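Local coordinates for minor capsid protein VP1 (Human bocavirus 3, PDB 5US7) that builds the 60-subunit T=1 icosahedral shell of the virus and, in its longest form, probably carries phospholipase A2 activity in an N-terminal extension, at residues S96-N101 against Q184-F189; I447-I452 against I466-Q471. All blocks are in the same frame, centred on the assembly; numbering follows the deposited sequence.

Contact 1 (S96-N101 against Q184-F189); sequences SYFNFN and QTWYLF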
loop_
_atom_site.group_PDB
_atom_site.type_symbol
_atom_site.label_atom_id
_atom_site.label_comp_id
_atom_site.label_asym_id
_atom_site.label_seq_id
_atom_site.Cartn_x
_atom_site.Cartn_y
_atom_site.Cartn_z
ATOM N N SER A 96 -80.695 -3.163 -65.778
ATOM C CA SER A 96 -79.941 -3.284 -67.010
ATOM C C SER A 96 -78.568 -3.821 -66.655
ATOM O O SER A 96 -78.169 -3.809 -65.491
ATOM C CB SER A 96 -79.806 -1.941 -67.719
ATOM O OG SER A 96 -81.066 -1.427 -68.091
ATOM N N TYR A 97 -77.839 -4.308 -67.649
ATOM C CA TYR A 97 -76.569 -4.947 -67.353
ATOM C C TYR A 97 -75.555 -4.652 -68.445
ATOM O O TYR A 97 -75.903 -4.328 -69.580
ATOM C CB TYR A 97 -76.751 -6.453 -67.168
ATOM C CG TYR A 97 -77.221 -7.166 -68.398
ATOM C CD1 TYR A 97 -76.321 -7.768 -69.249
ATOM C CD2 TYR A 97 -78.558 -7.213 -68.721
ATOM C CE1 TYR A 97 -76.738 -8.407 -70.368
ATOM C CE2 TYR A 97 -78.984 -7.851 -69.844
ATOM C CZ TYR A 97 -78.069 -8.446 -70.665
ATOM O OH TYR A 97 -78.491 -9.091 -71.797
ATOM N N PHE A 98 -74.286 -4.758 -68.071
ATOM C CA PHE A 98 -73.165 -4.592 -68.979
ATOM C C PHE A 98 -72.722 -5.960 -69.468
ATOM O O PHE A 98 -72.504 -6.866 -68.661
ATOM C CB PHE A 98 -71.991 -3.910 -68.281
ATOM C CG PHE A 98 -72.303 -2.566 -67.722
ATOM C CD1 PHE A 98 -72.257 -1.442 -68.513
ATOM C CD2 PHE A 98 -72.611 -2.421 -66.391
ATOM C CE1 PHE A 98 -72.532 -0.211 -67.991
ATOM C CE2 PHE A 98 -72.884 -1.188 -65.865
ATOM C CZ PHE A 98 -72.842 -0.082 -66.668
ATOM N N ASN A 99 -72.564 -6.104 -70.777
ATOM C CA ASN A 99 -72.102 -7.350 -71.376
ATOM C C ASN A 99 -70.794 -7.083 -72.104
ATOM O O ASN A 99 -70.785 -6.449 -73.161
ATOM C CB ASN A 99 -73.153 -7.911 -72.325
ATOM C CG ASN A 99 -72.820 -9.298 -72.793
ATOM O OD1 ASN A 99 -72.136 -10.046 -72.104
ATOM N ND2 ASN A 99 -73.315 -9.660 -73.965
ATOM N N PHE A 100 -69.697 -7.587 -71.551
ATOM C CA PHE A 100 -68.369 -7.383 -72.106
ATOM C C PHE A 100 -67.905 -8.529 -72.982
ATOM O O PHE A 100 -66.741 -8.549 -73.382
ATOM C CB PHE A 100 -67.355 -7.157 -70.994
ATOM C CG PHE A 100 -67.598 -5.920 -70.215
ATOM C CD1 PHE A 100 -67.211 -4.698 -70.711
ATOM C CD2 PHE A 100 -68.199 -5.974 -68.983
ATOM C CE1 PHE A 100 -67.432 -3.556 -69.998
ATOM C CE2 PHE A 100 -68.418 -4.835 -68.265
ATOM C CZ PHE A 100 -68.034 -3.624 -68.774
ATOM N N ASN A 101 -68.765 -9.493 -73.273
ATOM C CA ASN A 101 -68.312 -10.763 -73.824
ATOM C C ASN A 101 -68.330 -10.679 -75.342
ATOM O O ASN A 101 -69.367 -10.869 -75.974
ATOM C CB ASN A 101 -69.220 -11.871 -73.314
ATOM C CG ASN A 101 -68.730 -13.229 -73.664
ATOM O OD1 ASN A 101 -67.540 -13.448 -73.790
ATOM N ND2 ASN A 101 -69.649 -14.165 -73.815
ATOM N N GLN A 184 -68.930 5.430 -79.886
ATOM C CA GLN A 184 -70.321 5.033 -80.011
ATOM C C GLN A 184 -70.909 4.897 -78.619
ATOM O O GLN A 184 -70.328 4.236 -77.756
ATOM C CB GLN A 184 -70.451 3.706 -80.757
ATOM C CG GLN A 184 -70.011 3.731 -82.202
ATOM C CD GLN A 184 -70.917 4.560 -83.083
ATOM O OE1 GLN A 184 -70.630 5.718 -83.368
ATOM N NE2 GLN A 184 -72.009 3.963 -83.540
ATOM N N THR A 185 -72.049 5.533 -78.395
ATOM C CA THR A 185 -72.734 5.364 -77.129
ATOM C C THR A 185 -73.232 3.935 -76.997
ATOM O O THR A 185 -73.560 3.277 -77.984
ATOM C CB THR A 185 -73.895 6.340 -77.019
ATOM O OG1 THR A 185 -74.563 6.149 -75.769
ATOM C CG2 THR A 185 -74.858 6.146 -78.165
ATOM N N TRP A 186 -73.277 3.445 -75.766
ATOM C CA TRP A 186 -73.669 2.066 -75.525
ATOM C C TRP A 186 -74.959 2.014 -74.728
ATOM O O TRP A 186 -74.994 2.371 -73.551
ATOM C CB TRP A 186 -72.536 1.294 -74.869
ATOM C CG TRP A 186 -72.893 -0.062 -74.472
ATOM C CD1 TRP A 186 -73.813 -0.860 -75.055
ATOM C CD2 TRP A 186 -72.105 -0.924 -73.656
ATOM N NE1 TRP A 186 -73.794 -2.103 -74.500
ATOM C CE2 TRP A 186 -72.725 -2.178 -73.656
ATOM C CE3 TRP A 186 -70.971 -0.740 -72.870
ATOM C CZ2 TRP A 186 -72.255 -3.237 -72.908
ATOM C CZ3 TRP A 186 -70.510 -1.792 -72.116
ATOM C CH2 TRP A 186 -71.148 -3.028 -72.149
ATOM N N TYR A 187 -76.005 1.538 -75.383
ATOM C CA TYR A 187 -77.328 1.430 -74.805
ATOM C C TYR A 187 -77.454 0.076 -74.134
ATOM O O TYR A 187 -77.435 -0.959 -74.804
ATOM C CB TYR A 187 -78.366 1.587 -75.907
ATOM C CG TYR A 187 -78.294 2.917 -76.604
ATOM C CD1 TYR A 187 -78.292 4.092 -75.887
ATOM C CD2 TYR A 187 -78.169 2.994 -77.977
ATOM C CE1 TYR A 187 -78.221 5.309 -76.518
ATOM C CE2 TYR A 187 -78.088 4.209 -78.617
ATOM C CZ TYR A 187 -78.116 5.366 -77.881
ATOM O OH TYR A 187 -78.036 6.589 -78.507
ATOM N N LEU A 188 -77.583 0.080 -72.818
ATOM C CA LEU A 188 -77.675 -1.168 -72.101
ATOM C C LEU A 188 -79.041 -1.792 -72.344
ATOM O O LEU A 188 -79.987 -1.128 -72.767
ATOM C CB LEU A 188 -77.434 -0.932 -70.623
ATOM C CG LEU A 188 -76.135 -0.188 -70.337
ATOM C CD1 LEU A 188 -76.041 0.020 -68.853
ATOM C CD2 LEU A 188 -74.919 -0.879 -70.864
ATOM N N PHE A 189 -79.129 -3.092 -72.103
ATOM C CA PHE A 189 -80.341 -3.852 -72.349
ATOM C C PHE A 189 -80.938 -4.345 -71.048
ATOM O O PHE A 189 -80.253 -4.491 -70.034
ATOM C CB PHE A 189 -80.077 -5.026 -73.288
ATOM C CG PHE A 189 -80.007 -4.626 -74.722
ATOM C CD1 PHE A 189 -81.080 -4.829 -75.563
ATOM C CD2 PHE A 189 -78.926 -3.923 -75.194
ATOM C CE1 PHE A 189 -81.020 -4.428 -76.879
ATOM C CE2 PHE A 189 -78.856 -3.523 -76.502
ATOM C CZ PHE A 189 -79.907 -3.766 -77.345
#
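S96 and F189 bring the two backbones to within 5.4 Å at their CA atoms, after which the chains diverge, their end-to-end directions 123° apart; a weak hydrogen bond, Y97 N to F189 O at 3.4 Å, joins them. Further along, side chains fill the widening gap. W186 has CG anti to its backbone N (chi1 174°), which carries the indole across to the F98–F100 stretch. There F98 turns an edge toward the indole face in an offset edge-to-face pair, the six-membered rings 5.8 Å apart at their centroids. The indole presents its own edge, through CZ3, to the face of F100, with the planes at 78°. L188 divides its branches between two rings: CD1 lies over the F98 face, 4.1 Å from the ring centroid, while CD2 sits 3.8 Å above the W186 ring plane. F98, F100 and W186 form an aromatic cluster inside the parvovirus jelly roll, where strand 96-98 pairs with 445-449 and V472 packs on F98 and W186. The polar ends look elsewhere, N99 ND2 bonding to D176 OD1 and W186 NE1 more weakly to D176 O. Cohesion therefore comes mainly from buried aromatic and aliphatic surface, with the lone cross-segment hydrogen bond contributing little.

Contact 2 (I447-I452 against I466-Q471); sequences IKMAKI and IYCTGQ
M449 and I466 face each other across the interior of the parvovirus jelly roll, where strand 445-449 of one sheet packs over strand 466-482 of the other. The strand segments run at 138°, approach to 7.5 Å between axes, and share no hydrogen bond, so the contact is carried mainly by side chains. M449, I452, I466 and C468 direct their CB atoms across the gap, whereas Y467 and T469 direct theirs away. Bent at chi2 (-60°) and again at chi3, the M449 chain curls back so that SD and CE both come up against C468 CB, with SD also 3.7 Å from Y467 C. I466 has CG1 between its backbone N and carbonyl carbon (chi1 62°), an extended branch that ends in CD1 among M449 CB, A450 O and I452 CD1. That methyl is 4.0 Å from M449 CB, while the I452 and I466 side chains cross at about a right angle. V65 and V156 also pack on M449, and L134 and I136 back C468. On the far side of the strand Y467 OH makes a weak hydrogen bond to P453 O of a neighbouring subunit. Tip to tip, the isoleucines touch through their delta methyls, I452 CD1 lying 3.6 Å from I466 CD1.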
loop_
_atom_site.group_PDB
_atom_site.type_symbol
_atom_site.label_atom_id
_atom_site.label_comp_id
_atom_site.label_asym_id
_atom_site.label_seq_id
_atom_site.Cartn_x
_atom_site.Cartn_y
_atom_site.Cartn_z
ATOM N N ILE A 447 -77.228 -2.568 -63.313
ATOM C CA ILE A 447 -77.402 -1.151 -63.047
ATOM C C ILE A 447 -78.845 -0.785 -63.333
ATOM O O ILE A 447 -79.457 -1.309 -64.264
ATOM C CB ILE A 447 -76.412 -0.322 -63.886
ATOM C CG1 ILE A 447 -76.535 1.156 -63.571
ATOM C CG2 ILE A 447 -76.613 -0.568 -65.354
ATOM C CD1 ILE A 447 -75.424 1.961 -64.147
ATOM N N LYS A 448 -79.402 0.098 -62.514
ATOM C CA LYS A 448 -80.707 0.651 -62.812
ATOM C C LYS A 448 -80.808 2.030 -62.193
ATOM O O LYS A 448 -80.014 2.408 -61.334
ATOM C CB LYS A 448 -81.851 -0.199 -62.284
ATOM C CG LYS A 448 -82.023 -0.104 -60.808
ATOM C CD LYS A 448 -83.261 -0.825 -60.400
ATOM C CE LYS A 448 -83.480 -0.707 -58.929
ATOM N NZ LYS A 448 -84.721 -1.409 -58.535
ATOM N N MET A 449 -81.808 2.774 -62.637
ATOM C CA MET A 449 -82.072 4.092 -62.090
ATOM C C MET A 449 -82.804 3.976 -60.769
ATOM O O MET A 449 -83.858 3.340 -60.690
ATOM C CB MET A 449 -82.893 4.922 -63.070
ATOM C CG MET A 449 -82.185 5.222 -64.354
ATOM S SD MET A 449 -80.691 6.135 -64.008
ATOM C CE MET A 449 -79.486 4.816 -64.131
ATOM N N ALA A 450 -82.244 4.589 -59.734
ATOM C CA ALA A 450 -82.946 4.691 -58.467
ATOM C C ALA A 450 -84.312 5.314 -58.689
ATOM O O ALA A 450 -84.440 6.329 -59.371
ATOM C CB ALA A 450 -82.134 5.527 -57.482
ATOM N N LYS A 451 -85.337 4.684 -58.138
ATOM C CA LYS A 451 -86.696 5.153 -58.349
ATOM C C LYS A 451 -86.938 6.391 -57.506
ATOM O O LYS A 451 -86.762 6.362 -56.286
ATOM C CB LYS A 451 -87.704 4.069 -57.999
ATOM C CG LYS A 451 -89.118 4.503 -58.239
ATOM C CD LYS A 451 -90.097 3.406 -57.930
ATOM C CE LYS A 451 -91.509 3.891 -58.148
ATOM N NZ LYS A 451 -92.514 2.839 -57.848
ATOM N N ILE A 452 -87.333 7.479 -58.153
ATOM C CA ILE A 452 -87.782 8.679 -57.463
ATOM C C ILE A 452 -89.295 8.752 -57.630
ATOM O O ILE A 452 -89.780 9.032 -58.734
ATOM C CB ILE A 452 -87.101 9.940 -58.006
ATOM C CG1 ILE A 452 -85.615 9.916 -57.692
ATOM C CG2 ILE A 452 -87.736 11.177 -57.421
ATOM C CD1 ILE A 452 -84.766 9.507 -58.842
ATOM N N ILE A 466 -86.285 9.774 -65.331
ATOM C CA ILE A 466 -84.878 10.144 -65.397
ATOM C C ILE A 466 -84.135 9.109 -66.229
ATOM O O ILE A 466 -84.659 8.045 -66.557
ATOM C CB ILE A 466 -84.220 10.230 -64.010
ATOM C CG1 ILE A 466 -84.278 8.870 -63.337
ATOM C CG2 ILE A 466 -84.886 11.270 -63.156
ATOM C CD1 ILE A 466 -83.482 8.790 -62.084
ATOM N N TYR A 467 -82.898 9.440 -66.578
ATOM C CA TYR A 467 -81.962 8.463 -67.096
ATOM C C TYR A 467 -80.581 8.840 -66.598
ATOM O O TYR A 467 -80.395 9.883 -65.975
ATOM C CB TYR A 467 -81.993 8.396 -68.622
ATOM C CG TYR A 467 -81.338 9.553 -69.327
ATOM C CD1 TYR A 467 -80.030 9.472 -69.748
ATOM C CD2 TYR A 467 -82.022 10.723 -69.569
ATOM C CE1 TYR A 467 -79.429 10.511 -70.392
ATOM C CE2 TYR A 467 -81.427 11.768 -70.211
ATOM C CZ TYR A 467 -80.129 11.656 -70.619
ATOM O OH TYR A 467 -79.520 12.698 -71.266
ATOM N N CYS A 468 -79.603 8.005 -66.899
ATOM C CA CYS A 468 -78.231 8.266 -66.510
ATOM C C CYS A 468 -77.311 8.010 -67.680
ATOM O O CYS A 468 -77.667 7.345 -68.648
ATOM C CB CYS A 468 -77.779 7.412 -65.341
ATOM S SG CYS A 468 -76.062 7.632 -64.886
ATOM N N THR A 469 -76.117 8.565 -67.563
ATOM C CA THR A 469 -75.086 8.456 -68.571
ATOM C C THR A 469 -73.768 8.461 -67.831
ATOM O O THR A 469 -73.611 9.189 -66.853
ATOM C CB THR A 469 -75.163 9.614 -69.563
ATOM O OG1 THR A 469 -76.451 9.616 -70.181
ATOM C CG2 THR A 469 -74.128 9.468 -70.632
ATOM N N GLY A 470 -72.831 7.656 -68.289
ATOM C CA GLY A 470 -71.580 7.542 -67.588
ATOM C C GLY A 470 -70.550 6.934 -68.496
ATOM O O GLY A 470 -70.755 6.816 -69.702
ATOM N N GLN A 471 -69.431 6.547 -67.901
ATOM C CA GLN A 471 -68.328 5.973 -68.650
ATOM C C GLN A 471 -67.876 4.703 -67.959
ATOM O O GLN A 471 -67.546 4.728 -66.773
ATOM C CB GLN A 471 -67.182 6.970 -68.758
ATOM C CG GLN A 471 -67.585 8.219 -69.478
ATOM C CD GLN A 471 -66.494 9.238 -69.528
ATOM O OE1 GLN A 471 -65.542 9.180 -68.760
ATOM N NE2 GLN A 471 -66.642 10.210 -70.409
#

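How the contacts relate
Going from the N terminus, the chain lays down 96-101, runs through 82 residues that include two short helices and the long strand 119-138, and returns at 184-189 to close contact 1. Contact 2 follows in series: 447-452 and 466-471 close a much shorter connection of 13 residues with no helix or strand in it. The two neither nest nor cross in sequence, yet they join in space, because strands 96-98 and 445-449 are neighbours in the sheet. A probable hydrogen bond links S96 O to I447 N at 2.7 Å, and I447 CG2 packs against both L188 and F98. Together they tie the 96-98/445-449 pair to strands 185-190 and 466-482, and both touch the same neighbouring subunit.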